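Local coordinates for protein N-methyltransferase (Streptoalloteichus sp. ATCC 53650, PDB 5BSZ) that probably transfers a methyl group from S-adenosylmethionine to the amino nitrogen of a trideoxysugar used in making kedarcidin, at residues W36-V40 with L230-Q235; L144-W150 with R237-G243; W149-F155 with V184-E188. Numbering follows the deposited sequence.

Contact 1 (W36-V40 with L230-Q235); sequences WVRRV and LTDVGQ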
loop_
_atom_site.group_PDB
_atom_site.type_symbol
_atom_site.label_atom_id
_atom_site.label_comp_id
_atom_site.label_asym_id
_atom_site.label_seq_id
_atom_site.Cartn_x
_atom_site.Cartn_y
_atom_site.Cartn_z
ATOM N N TRP A 36 -27.692 19.052 -23.773
ATOM C CA TRP A 36 -28.046 20.160 -22.877
ATOM C C TRP A 36 -27.410 21.475 -23.289
ATOM O O TRP A 36 -28.054 22.519 -23.335
ATOM C CB TRP A 36 -27.627 19.963 -21.427
ATOM C CG TRP A 36 -28.079 18.714 -20.763
ATOM C CD1 TRP A 36 -29.185 17.967 -21.055
ATOM C CD2 TRP A 36 -27.419 18.060 -19.666
ATOM N NE1 TRP A 36 -29.234 16.859 -20.225
ATOM C CE2 TRP A 36 -28.188 16.913 -19.341
ATOM C CE3 TRP A 36 -26.270 18.343 -18.918
ATOM C CZ2 TRP A 36 -27.840 16.050 -18.309
ATOM C CZ3 TRP A 36 -25.921 17.470 -17.877
ATOM C CH2 TRP A 36 -26.709 16.354 -17.584
ATOM N N VAL A 37 -26.103 21.434 -23.520
ATOM C CA VAL A 37 -25.347 22.641 -23.831
ATOM C C VAL A 37 -25.870 23.242 -25.154
ATOM O O VAL A 37 -26.191 24.426 -25.214
ATOM C CB VAL A 37 -23.831 22.333 -23.978
ATOM C CG1 VAL A 37 -23.078 23.597 -24.421
ATOM C CG2 VAL A 37 -23.255 21.811 -22.657
ATOM N N ARG A 38 -25.969 22.422 -26.190
ATOM C CA ARG A 38 -26.388 22.876 -27.519
ATOM C C ARG A 38 -27.736 23.619 -27.429
ATOM O O ARG A 38 -27.926 24.733 -27.930
ATOM C CB ARG A 38 -26.494 21.684 -28.488
ATOM C CG ARG A 38 -27.036 22.071 -29.879
ATOM C CD ARG A 38 -27.562 20.882 -30.683
ATOM N NE ARG A 38 -28.899 20.585 -30.195
ATOM C CZ ARG A 38 -29.980 21.322 -30.483
ATOM N NH1 ARG A 38 -29.932 22.310 -31.378
ATOM N NH2 ARG A 38 -31.131 21.020 -29.893
ATOM N N ARG A 39 -28.662 22.986 -26.721
ATOM C CA ARG A 39 -30.041 23.448 -26.608
ATOM C C ARG A 39 -30.124 24.754 -25.856
ATOM O O ARG A 39 -30.759 25.707 -26.323
ATOM C CB ARG A 39 -30.886 22.367 -25.923
ATOM C CG ARG A 39 -32.361 22.662 -25.751
ATOM C CD ARG A 39 -33.006 21.659 -24.798
ATOM N NE ARG A 39 -33.777 22.393 -23.799
ATOM C CZ ARG A 39 -34.875 21.953 -23.202
ATOM N NH1 ARG A 39 -35.490 22.729 -22.321
ATOM N NH2 ARG A 39 -35.348 20.742 -23.462
ATOM N N VAL A 40 -29.500 24.823 -24.679
ATOM C CA VAL A 40 -29.555 26.022 -23.861
ATOM C C VAL A 40 -28.862 27.212 -24.577
ATOM O O VAL A 40 -29.279 28.365 -24.487
ATOM C CB VAL A 40 -28.867 25.755 -22.493
ATOM C CG1 VAL A 40 -28.574 27.051 -21.795
ATOM C CG2 VAL A 40 -29.717 24.854 -21.598
ATOM N N LEU A 230 -31.771 26.528 -14.549
ATOM C CA LEU A 230 -32.639 25.754 -15.413
ATOM C C LEU A 230 -32.746 24.362 -14.815
ATOM O O LEU A 230 -31.722 23.759 -14.505
ATOM C CB LEU A 230 -32.056 25.659 -16.820
ATOM C CG LEU A 230 -31.900 27.013 -17.505
ATOM C CD1 LEU A 230 -31.383 26.740 -18.896
ATOM C CD2 LEU A 230 -33.216 27.807 -17.477
ATOM N N THR A 231 -33.968 23.879 -14.611
ATOM C CA THR A 231 -34.197 22.530 -14.032
ATOM C C THR A 231 -34.685 21.444 -14.998
ATOM O O THR A 231 -34.750 20.267 -14.649
ATOM C CB THR A 231 -35.157 22.640 -12.848
ATOM O OG1 THR A 231 -36.433 23.065 -13.332
ATOM C CG2 THR A 231 -34.629 23.685 -11.884
ATOM N N ASP A 232 -34.949 21.806 -16.247
ATOM C CA ASP A 232 -35.394 20.830 -17.235
ATOM C C ASP A 232 -34.210 20.358 -18.083
ATOM O O ASP A 232 -34.382 19.619 -19.047
ATOM C CB ASP A 232 -36.523 21.412 -18.113
ATOM C CG ASP A 232 -36.150 22.743 -18.768
ATOM O OD1 ASP A 232 -35.535 23.621 -18.120
ATOM O OD2 ASP A 232 -36.477 22.929 -19.955
ATOM N N VAL A 233 -32.995 20.765 -17.724
ATOM C CA VAL A 233 -31.811 20.186 -18.343
ATOM C C VAL A 233 -30.837 19.940 -17.209
ATOM O O VAL A 233 -31.083 20.385 -16.092
ATOM C CB VAL A 233 -31.152 21.177 -19.342
ATOM C CG1 VAL A 233 -31.850 21.112 -20.693
ATOM C CG2 VAL A 233 -31.176 22.615 -18.804
ATOM N N GLY A 234 -29.718 19.283 -17.488
ATOM C CA GLY A 234 -28.825 18.889 -16.381
ATOM C C GLY A 234 -29.395 17.707 -15.602
ATOM O O GLY A 234 -30.410 17.166 -15.997
ATOM N N GLN A 235 -28.707 17.268 -14.553
ATOM C CA GLN A 235 -29.137 16.143 -13.741
ATOM C C GLN A 235 -30.322 16.558 -12.885
ATOM O O GLN A 235 -30.471 17.760 -12.524
ATOM C CB GLN A 235 -27.960 15.629 -12.881
ATOM C CG GLN A 235 -26.754 15.206 -13.725
ATOM C CD GLN A 235 -25.749 14.299 -13.049
ATOM O OE1 GLN A 235 -24.546 14.263 -13.408
ATOM N NE2 GLN A 235 -26.232 13.519 -12.095
HETATM O O HOH W 1 -34.351 24.814 -20.325
#
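How an aromatic ring can pack against a bare turn of backbone is well illustrated by Trp36, which faces the loop from helix 30-44 and loses more area here than any other residue of the pair. Its indole lies along Val233-Gly234. The CA of Gly234 sits 3.3 Å from the centroid of the six-membered ring and 3° off its normal, a CH-pi contact almost exactly above the face, while Gly234 N approaches Trp36 CE2 to 3.4 Å. Gly234 has a positive phi with an extended psi, a conformation in which a CB would jam against the preceding carbonyl oxygen. Glycine therefore suits the turn and exposes its CA to the ring.

The loop links strand 225-230, at the edge of the Rossmann-like sheet of class I methyltransferases, to strand 240-245, the one strand that runs against the rest, and helix 30-44 packs on the same sheet. Val233, the second large contributor, carries the apolar part: its CG2 is 3.9 Å from Val40 CG2, which also meets Leu230 CD1 at 3.7 Å, and Val233 CB is 4.1 Å from Trp36 CD1.

Arg39 closes the more exposed side. Val233 CG1 lies over a face of its guanidinium, and at the edge Arg39 NH1 forms a 2.6 Å salt bridge with Asp232 OD2. A water bonded to Arg39 NH1 at 3.1 Å and to Asp232 OD1 at 2.8 Å spans the ion pair.

Contact 2 (L144-W150 with R237-G243); sequences LVIDPWW and RRGLFVG. With THM (thymidine), chain G.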
loop_
_atom_site.group_PDB
_atom_site.type_symbol
_atom_site.label_atom_id
_atom_site.label_comp_id
_atom_site.label_asym_id
_atom_site.label_seq_id
_atom_site.Cartn_x
_atom_site.Cartn_y
_atom_site.Cartn_z
ATOM N N LEU A 144 -22.952 31.340 -21.017
ATOM C CA LEU A 144 -22.057 30.643 -20.102
ATOM C C LEU A 144 -22.901 29.548 -19.454
ATOM O O LEU A 144 -23.976 29.820 -18.894
ATOM C CB LEU A 144 -21.503 31.614 -19.082
ATOM C CG LEU A 144 -20.198 31.222 -18.385
ATOM C CD1 LEU A 144 -19.800 32.414 -17.527
ATOM C CD2 LEU A 144 -20.324 29.982 -17.527
ATOM N N VAL A 145 -22.483 28.312 -19.654
ATOM C CA VAL A 145 -23.211 27.131 -19.133
ATOM C C VAL A 145 -22.367 26.366 -18.114
ATOM O O VAL A 145 -21.309 25.785 -18.412
ATOM C CB VAL A 145 -23.622 26.170 -20.256
ATOM C CG1 VAL A 145 -24.483 25.036 -19.787
ATOM C CG2 VAL A 145 -24.329 26.879 -21.408
ATOM N N ILE A 146 -22.880 26.314 -16.893
ATOM C CA ILE A 146 -22.221 25.550 -15.795
ATOM C C ILE A 146 -23.100 24.388 -15.357
ATOM O O ILE A 146 -24.289 24.580 -15.039
ATOM C CB ILE A 146 -21.999 26.462 -14.594
ATOM C CG1 ILE A 146 -21.081 27.615 -14.986
ATOM C CG2 ILE A 146 -21.429 25.670 -13.420
ATOM C CD1 ILE A 146 -20.997 28.699 -13.932
ATOM N N ASP A 147 -22.533 23.190 -15.485
ATOM C CA ASP A 147 -23.093 21.973 -14.937
ATOM C C ASP A 147 -22.499 21.850 -13.525
ATOM O O ASP A 147 -21.355 21.427 -13.354
ATOM C CB ASP A 147 -22.704 20.762 -15.799
ATOM C CG ASP A 147 -23.293 19.432 -15.285
ATOM O OD1 ASP A 147 -24.188 19.463 -14.391
ATOM O OD2 ASP A 147 -22.820 18.356 -15.756
ATOM N N PRO A 148 -23.237 22.327 -12.522
ATOM C CA PRO A 148 -22.715 22.461 -11.177
ATOM C C PRO A 148 -22.499 21.101 -10.536
ATOM O O PRO A 148 -23.040 20.096 -11.004
ATOM C CB PRO A 148 -23.831 23.238 -10.447
ATOM C CG PRO A 148 -25.055 22.697 -11.075
ATOM C CD PRO A 148 -24.694 22.539 -12.541
ATOM N N TRP A 149 -21.661 21.064 -9.512
ATOM C CA TRP A 149 -21.619 19.886 -8.622
ATOM C C TRP A 149 -22.798 20.049 -7.653
ATOM O O TRP A 149 -23.544 21.073 -7.725
ATOM C CB TRP A 149 -20.265 19.857 -7.893
ATOM C CG TRP A 149 -20.075 18.672 -6.975
ATOM C CD1 TRP A 149 -19.802 18.735 -5.639
ATOM C CD2 TRP A 149 -20.185 17.272 -7.282
ATOM N NE1 TRP A 149 -19.724 17.485 -5.113
ATOM C CE2 TRP A 149 -19.968 16.564 -6.095
ATOM C CE3 TRP A 149 -20.427 16.550 -8.443
ATOM C CZ2 TRP A 149 -19.998 15.168 -6.034
ATOM C CZ3 TRP A 149 -20.433 15.159 -8.380
ATOM C CH2 TRP A 149 -20.255 14.484 -7.173
ATOM N N TRP A 150 -23.003 19.016 -6.823
ATOM C CA TRP A 150 -24.024 19.017 -5.777
ATOM C C TRP A 150 -23.870 20.133 -4.764
ATOM O O TRP A 150 -22.791 20.706 -4.603
ATOM C CB TRP A 150 -24.190 17.628 -5.120
ATOM C CG TRP A 150 -24.427 16.547 -6.136
ATOM C CD1 TRP A 150 -23.492 15.648 -6.639
ATOM C CD2 TRP A 150 -25.640 16.281 -6.846
ATOM N NE1 TRP A 150 -24.076 14.826 -7.608
ATOM C CE2 TRP A 150 -25.394 15.189 -7.735
ATOM C CE3 TRP A 150 -26.932 16.841 -6.811
ATOM C CZ2 TRP A 150 -26.389 14.691 -8.590
ATOM C CZ3 TRP A 150 -27.923 16.311 -7.640
ATOM C CH2 TRP A 150 -27.649 15.254 -8.508
ATOM N N ARG A 237 -32.495 17.396 -9.843
ATOM C CA ARG A 237 -32.291 18.021 -8.552
ATOM C C ARG A 237 -31.045 18.877 -8.595
ATOM O O ARG A 237 -30.703 19.542 -7.627
ATOM C CB ARG A 237 -32.193 17.005 -7.399
ATOM C CG ARG A 237 -33.198 15.863 -7.399
ATOM C CD ARG A 237 -33.505 15.437 -5.962
ATOM N NE ARG A 237 -32.283 15.019 -5.286
ATOM C CZ ARG A 237 -31.985 15.189 -3.998
ATOM N NH1 ARG A 237 -30.803 14.758 -3.576
ATOM N NH2 ARG A 237 -32.835 15.736 -3.129
ATOM N N ARG A 238 -30.325 18.925 -9.705
ATOM C CA ARG A 238 -29.392 20.047 -9.752
ATOM C C ARG A 238 -29.449 21.016 -10.883
ATOM O O ARG A 238 -29.132 22.169 -10.688
ATOM C CB ARG A 238 -27.936 19.670 -9.513
ATOM C CG ARG A 238 -27.365 18.607 -10.368
ATOM C CD ARG A 238 -25.905 18.399 -9.927
ATOM N NE ARG A 238 -25.205 18.090 -11.190
ATOM C CZ ARG A 238 -24.136 17.330 -11.351
ATOM N NH1 ARG A 238 -23.596 16.699 -10.325
ATOM N NH2 ARG A 238 -23.585 17.266 -12.564
ATOM N N GLY A 239 -29.798 20.564 -12.066
ATOM C CA GLY A 239 -30.030 21.527 -13.098
ATOM C C GLY A 239 -28.762 22.125 -13.676
ATOM O O GLY A 239 -27.662 21.536 -13.553
ATOM N N LEU A 240 -28.929 23.259 -14.358
ATOM C CA LEU A 240 -27.795 23.972 -14.906
ATOM C C LEU A 240 -27.878 25.399 -14.489
ATOM O O LEU A 240 -28.981 25.947 -14.417
ATOM C CB LEU A 240 -27.783 23.859 -16.429
ATOM C CG LEU A 240 -27.562 22.518 -17.085
ATOM C CD1 LEU A 240 -27.582 22.728 -18.590
ATOM C CD2 LEU A 240 -26.249 21.826 -16.719
ATOM N N PHE A 241 -26.724 26.023 -14.259
ATOM C CA PHE A 241 -26.658 27.469 -14.129
ATOM C C PHE A 241 -26.165 28.094 -15.417
ATOM O O PHE A 241 -25.138 27.663 -15.984
ATOM C CB PHE A 241 -25.801 27.890 -12.952
ATOM C CG PHE A 241 -26.361 27.459 -11.638
ATOM C CD1 PHE A 241 -27.408 28.166 -11.040
ATOM C CD2 PHE A 241 -25.924 26.300 -11.033
ATOM C CE1 PHE A 241 -27.945 27.735 -9.838
ATOM C CE2 PHE A 241 -26.474 25.849 -9.849
ATOM C CZ PHE A 241 -27.471 26.568 -9.236
ATOM N N VAL A 242 -26.946 29.051 -15.902
ATOM C CA VAL A 242 -26.649 29.697 -17.206
ATOM C C VAL A 242 -26.609 31.195 -17.033
ATOM O O VAL A 242 -27.381 31.757 -16.240
ATOM C CB VAL A 242 -27.675 29.329 -18.283
ATOM C CG1 VAL A 242 -27.366 30.014 -19.612
ATOM C CG2 VAL A 242 -27.695 27.819 -18.492
ATOM N N GLY A 243 -25.687 31.830 -17.746
ATOM C CA GLY A 243 -25.550 33.276 -17.720
ATOM C C GLY A 243 -25.429 33.786 -19.143
ATOM O O GLY A 243 -24.783 33.155 -20.009
HETATM O "O5'" THM G . -22.077 10.053 -9.218
HETATM C "C5'" THM G . -22.089 9.610 -7.846
HETATM C "C4'" THM G . -22.006 10.793 -6.875
HETATM O "O4'" THM G . -23.251 11.456 -7.104
HETATM C "C3'" THM G . -21.963 10.467 -5.355
HETATM O "O3'" THM G . -20.813 11.049 -4.705
HETATM C "C2'" THM G . -23.264 10.994 -4.716
HETATM C "C1'" THM G . -23.806 11.875 -5.854
HETATM N N1 THM G . -25.250 12.089 -6.047
HETATM C C2 THM G . -25.714 13.081 -5.161
HETATM O O2 THM G . -24.874 13.522 -4.362
HETATM N N3 THM G . -26.972 13.512 -5.140
HETATM C C4 THM G . -27.863 13.048 -6.015
HETATM O O4 THM G . -29.063 13.480 -6.005
HETATM C C5 THM G . -27.395 12.024 -6.971
HETATM C C5M THM G . -28.460 11.532 -7.916
HETATM C C6 THM G . -26.075 11.584 -6.976
HETATM O O HOH W 2 -26.583 19.037 -13.570
#
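Antiparallel strands satisfy their inner backbone groups pair by pair, and here the ladder is regular. Leu144 and Gly243 exchange two hydrogen bonds (Leu144 N to Gly243 O, 2.8 Å; Gly243 N to Leu144 O, 2.9 Å), as do Ile146 and Phe241 (Ile146 N to Phe241 O, 2.8 Å; Phe241 N to Ile146 O, 2.9 Å), with Val145 and Val242 the non-hydrogen-bonded pair between.

Beyond the strands, Arg238 takes over. Its NH2 makes a 2.9 Å salt bridge to Asp147 OD1, and its NE binds a water 2.9 Å away that donates to Asp147 OD1 (2.6 Å) and Gly239 O (2.7 Å). Asp147 OD2 accepts from the amide of Thr115, a residue that binds S-adenosylhomocysteine. In a cation-pi contact, Arg238 CZ lies 4.7 Å from the centroid of the Trp150 five-membered ring, whose opposite face holds the thymine of bound thymidine. Arg237 NH1 donates to thymidine O4 at 3.2 Å.

In the class I methyltransferase sheet, strand 143-146 is flanked by parallel strand 110-113 and by the reversed strand 240-245, which in turn lies beside edge strand 225-230. Leu144 and Ile146 pack on helix 124-135 and Phe241 on helix 213-222, whereas Val145 and Val242 meet helix 30-44 across the sheet.

Contact 3 (W149-F155 with V184-E188); sequences WWSPGTF and VSRHE. With THM (thymidine), chain G.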
loop_
_atom_site.group_PDB
_atom_site.type_symbol
_atom_site.label_atom_id
_atom_site.label_comp_id
_atom_site.label_asym_id
_atom_site.label_seq_id
_atom_site.Cartn_x
_atom_site.Cartn_y
_atom_site.Cartn_z
ATOM N N TRP A 149 -21.661 21.064 -9.512
ATOM C CA TRP A 149 -21.619 19.886 -8.622
ATOM C C TRP A 149 -22.798 20.049 -7.653
ATOM O O TRP A 149 -23.544 21.073 -7.725
ATOM C CB TRP A 149 -20.265 19.857 -7.893
ATOM C CG TRP A 149 -20.075 18.672 -6.975
ATOM C CD1 TRP A 149 -19.802 18.735 -5.639
ATOM C CD2 TRP A 149 -20.185 17.272 -7.282
ATOM N NE1 TRP A 149 -19.724 17.485 -5.113
ATOM C CE2 TRP A 149 -19.968 16.564 -6.095
ATOM C CE3 TRP A 149 -20.427 16.550 -8.443
ATOM C CZ2 TRP A 149 -19.998 15.168 -6.034
ATOM C CZ3 TRP A 149 -20.433 15.159 -8.380
ATOM C CH2 TRP A 149 -20.255 14.484 -7.173
ATOM N N TRP A 150 -23.003 19.016 -6.823
ATOM C CA TRP A 150 -24.024 19.017 -5.777
ATOM C C TRP A 150 -23.870 20.133 -4.764
ATOM O O TRP A 150 -22.791 20.706 -4.603
ATOM C CB TRP A 150 -24.190 17.628 -5.120
ATOM C CG TRP A 150 -24.427 16.547 -6.136
ATOM C CD1 TRP A 150 -23.492 15.648 -6.639
ATOM C CD2 TRP A 150 -25.640 16.281 -6.846
ATOM N NE1 TRP A 150 -24.076 14.826 -7.608
ATOM C CE2 TRP A 150 -25.394 15.189 -7.735
ATOM C CE3 TRP A 150 -26.932 16.841 -6.811
ATOM C CZ2 TRP A 150 -26.389 14.691 -8.590
ATOM C CZ3 TRP A 150 -27.923 16.311 -7.640
ATOM C CH2 TRP A 150 -27.649 15.254 -8.508
ATOM N N SER A 151 -25.005 20.487 -4.135
ATOM C CA SER A 151 -25.069 21.513 -3.096
ATOM C C SER A 151 -25.120 20.825 -1.737
ATOM O O SER A 151 -25.420 19.640 -1.660
ATOM C CB SER A 151 -26.385 22.298 -3.317
ATOM O OG SER A 151 -26.217 23.187 -4.434
ATOM N N PRO A 152 -24.943 21.576 -0.646
ATOM C CA PRO A 152 -25.094 20.902 0.651
ATOM C C PRO A 152 -26.407 20.169 0.786
ATOM O O PRO A 152 -26.382 19.063 1.325
ATOM C CB PRO A 152 -24.992 22.055 1.647
ATOM C CG PRO A 152 -24.061 22.975 0.977
ATOM C CD PRO A 152 -24.426 22.935 -0.470
ATOM N N GLY A 153 -27.504 20.750 0.272
ATOM C CA GLY A 153 -28.850 20.133 0.332
ATOM C C GLY A 153 -29.012 18.848 -0.443
ATOM O O GLY A 153 -29.634 17.871 0.023
ATOM N N THR A 154 -28.374 18.807 -1.616
ATOM C CA THR A 154 -28.631 17.756 -2.564
ATOM C C THR A 154 -27.574 16.660 -2.558
ATOM O O THR A 154 -27.788 15.604 -3.119
ATOM C CB THR A 154 -28.835 18.317 -3.987
ATOM O OG1 THR A 154 -27.761 19.202 -4.328
ATOM C CG2 THR A 154 -30.181 19.128 -4.058
ATOM N N PHE A 155 -26.420 16.886 -1.951
ATOM C CA PHE A 155 -25.431 15.819 -1.884
ATOM C C PHE A 155 -25.992 14.691 -1.032
ATOM O O PHE A 155 -26.553 14.945 0.021
ATOM C CB PHE A 155 -24.122 16.327 -1.307
ATOM C CG PHE A 155 -23.071 15.262 -1.181
ATOM C CD1 PHE A 155 -22.400 14.801 -2.319
ATOM C CD2 PHE A 155 -22.825 14.659 0.027
ATOM C CE1 PHE A 155 -21.470 13.772 -2.224
ATOM C CE2 PHE A 155 -21.855 13.666 0.138
ATOM C CZ PHE A 155 -21.184 13.213 -0.987
ATOM N N VAL A 184 -17.492 20.167 1.850
ATOM C CA VAL A 184 -16.722 19.418 0.851
ATOM C C VAL A 184 -17.224 18.005 0.707
ATOM O O VAL A 184 -17.646 17.383 1.682
ATOM C CB VAL A 184 -15.207 19.503 1.229
ATOM C CG1 VAL A 184 -14.325 18.373 0.694
ATOM C CG2 VAL A 184 -14.694 20.850 0.848
ATOM N N SER A 185 -17.342 17.488 -0.510
ATOM C CA SER A 185 -17.510 16.039 -0.692
ATOM C C SER A 185 -16.123 15.457 -1.055
ATOM O O SER A 185 -15.361 16.044 -1.816
ATOM C CB SER A 185 -18.558 15.708 -1.731
ATOM O OG SER A 185 -18.298 16.292 -3.017
ATOM N N ARG A 186 -15.756 14.385 -0.374
ATOM C CA ARG A 186 -14.502 13.707 -0.557
ATOM C C ARG A 186 -14.723 12.384 -1.225
ATOM O O ARG A 186 -15.507 11.534 -0.764
ATOM C CB ARG A 186 -13.816 13.505 0.787
ATOM C CG ARG A 186 -12.489 12.779 0.697
ATOM C CD ARG A 186 -11.628 13.124 1.907
ATOM N NE ARG A 186 -11.134 14.507 1.861
ATOM C CZ ARG A 186 -10.378 15.055 2.785
ATOM N NH1 ARG A 186 -10.018 14.348 3.847
ATOM N NH2 ARG A 186 -9.897 16.265 2.618
ATOM N N HIS A 187 -14.050 12.222 -2.350
ATOM C CA HIS A 187 -14.276 11.093 -3.255
ATOM C C HIS A 187 -13.067 10.163 -3.292
ATOM O O HIS A 187 -11.933 10.571 -3.614
ATOM C CB HIS A 187 -14.595 11.641 -4.678
ATOM C CG HIS A 187 -15.835 12.458 -4.682
ATOM N ND1 HIS A 187 -17.064 11.942 -5.041
ATOM C CD2 HIS A 187 -16.057 13.737 -4.291
ATOM C CE1 HIS A 187 -17.989 12.870 -4.865
ATOM N NE2 HIS A 187 -17.406 13.964 -4.403
ATOM N N GLU A 188 -13.275 8.907 -2.911
ATOM C CA GLU A 188 -12.181 7.916 -2.994
ATOM C C GLU A 188 -12.445 6.929 -4.112
ATOM O O GLU A 188 -13.562 6.381 -4.193
ATOM C CB GLU A 188 -12.144 7.113 -1.737
ATOM C CG GLU A 188 -11.737 7.822 -0.512
ATOM C CD GLU A 188 -12.108 7.056 0.742
ATOM O OE1 GLU A 188 -13.316 7.001 1.093
ATOM O OE2 GLU A 188 -11.172 6.534 1.383
HETATM O "O5'" THM G . -22.077 10.053 -9.218
HETATM C "C5'" THM G . -22.089 9.610 -7.846
HETATM C "C4'" THM G . -22.006 10.793 -6.875
HETATM O "O4'" THM G . -23.251 11.456 -7.104
HETATM C "C3'" THM G . -21.963 10.467 -5.355
HETATM O "O3'" THM G . -20.813 11.049 -4.705
HETATM C "C2'" THM G . -23.264 10.994 -4.716
HETATM C "C1'" THM G . -23.806 11.875 -5.854
HETATM N N1 THM G . -25.250 12.089 -6.047
HETATM C C2 THM G . -25.714 13.081 -5.161
HETATM O O2 THM G . -24.874 13.522 -4.362
HETATM N N3 THM G . -26.972 13.512 -5.140
HETATM C C4 THM G . -27.863 13.048 -6.015
HETATM O O4 THM G . -29.063 13.480 -6.005
HETATM C C5 THM G . -27.395 12.024 -6.971
HETATM C C5M THM G . -28.460 11.532 -7.916
HETATM C C6 THM G . -26.075 11.584 -6.976
#
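Trp149 reaches from the loop to strand 184-195 with its indole, the six-membered ring meeting the His187 imidazole obliquely: the centroids are 5.1 Å apart, the planes stand at 72°, and Trp149 CZ2 comes within 3.3 Å of His187 CE1. The ring's one polar group is satisfied in the same place, since Trp149 NE1 donates to Ser185 OG at 2.8 Å. That hydroxyl is also hydrogen-bonded to His187 NE2 at 2.9 Å, so a short polar chain ties tryptophan, serine and histidine together.

Phe155 supplies the other half of the contact. Ser185 CB lies over the face of its ring, 3.9 Å from the centroid, in a CH-pi contact. Between the two aromatic residues the loop folds into a compact turn, with Phe155 N bonded to Ser151 O at 2.9 Å and Ser151 N to Thr154 OG1 at 3.0 Å.

The principle is that of a pocket wall assembled from a loop and a strand. Thr154 O accepts from thymidine N3 at 3.0 Å, Trp150 lies against the base, and His187 CE1 is 3.4 Å from thymidine O3' on the sugar.

Strand 184-195 is an inner member of the four-stranded antiparallel sheet, between strands 171-181 and 198-209. On its other face, Arg186 forms a salt bridge with Asp207 and another with Asp13 of a neighbouring subunit.

Overall arrangement
Taken together, the contacts run from the Rossmann-like sheet to the separate antiparallel sheet. Contact 2 is the buried core and relies on a backbone ladder; contacts 1 and 3 are only partly buried and smaller in area. Contact 1 sets a tryptophan ring on glycine backbone and adds apolar and charged side chains, whereas contact 3 is made by side chains. Contact 1 adds a helix over the face of the first sheet that carries Val145 and Val242. Its ion pair lies toward solvent; that of contact 2 is buried beside the cofactor site. Contact 3 shares Trp149 and Trp150 with contact 2 and carries the chain to the second sheet, where thymidine sits between loops that leave the Rossmann-like sheet and strands of the antiparallel one.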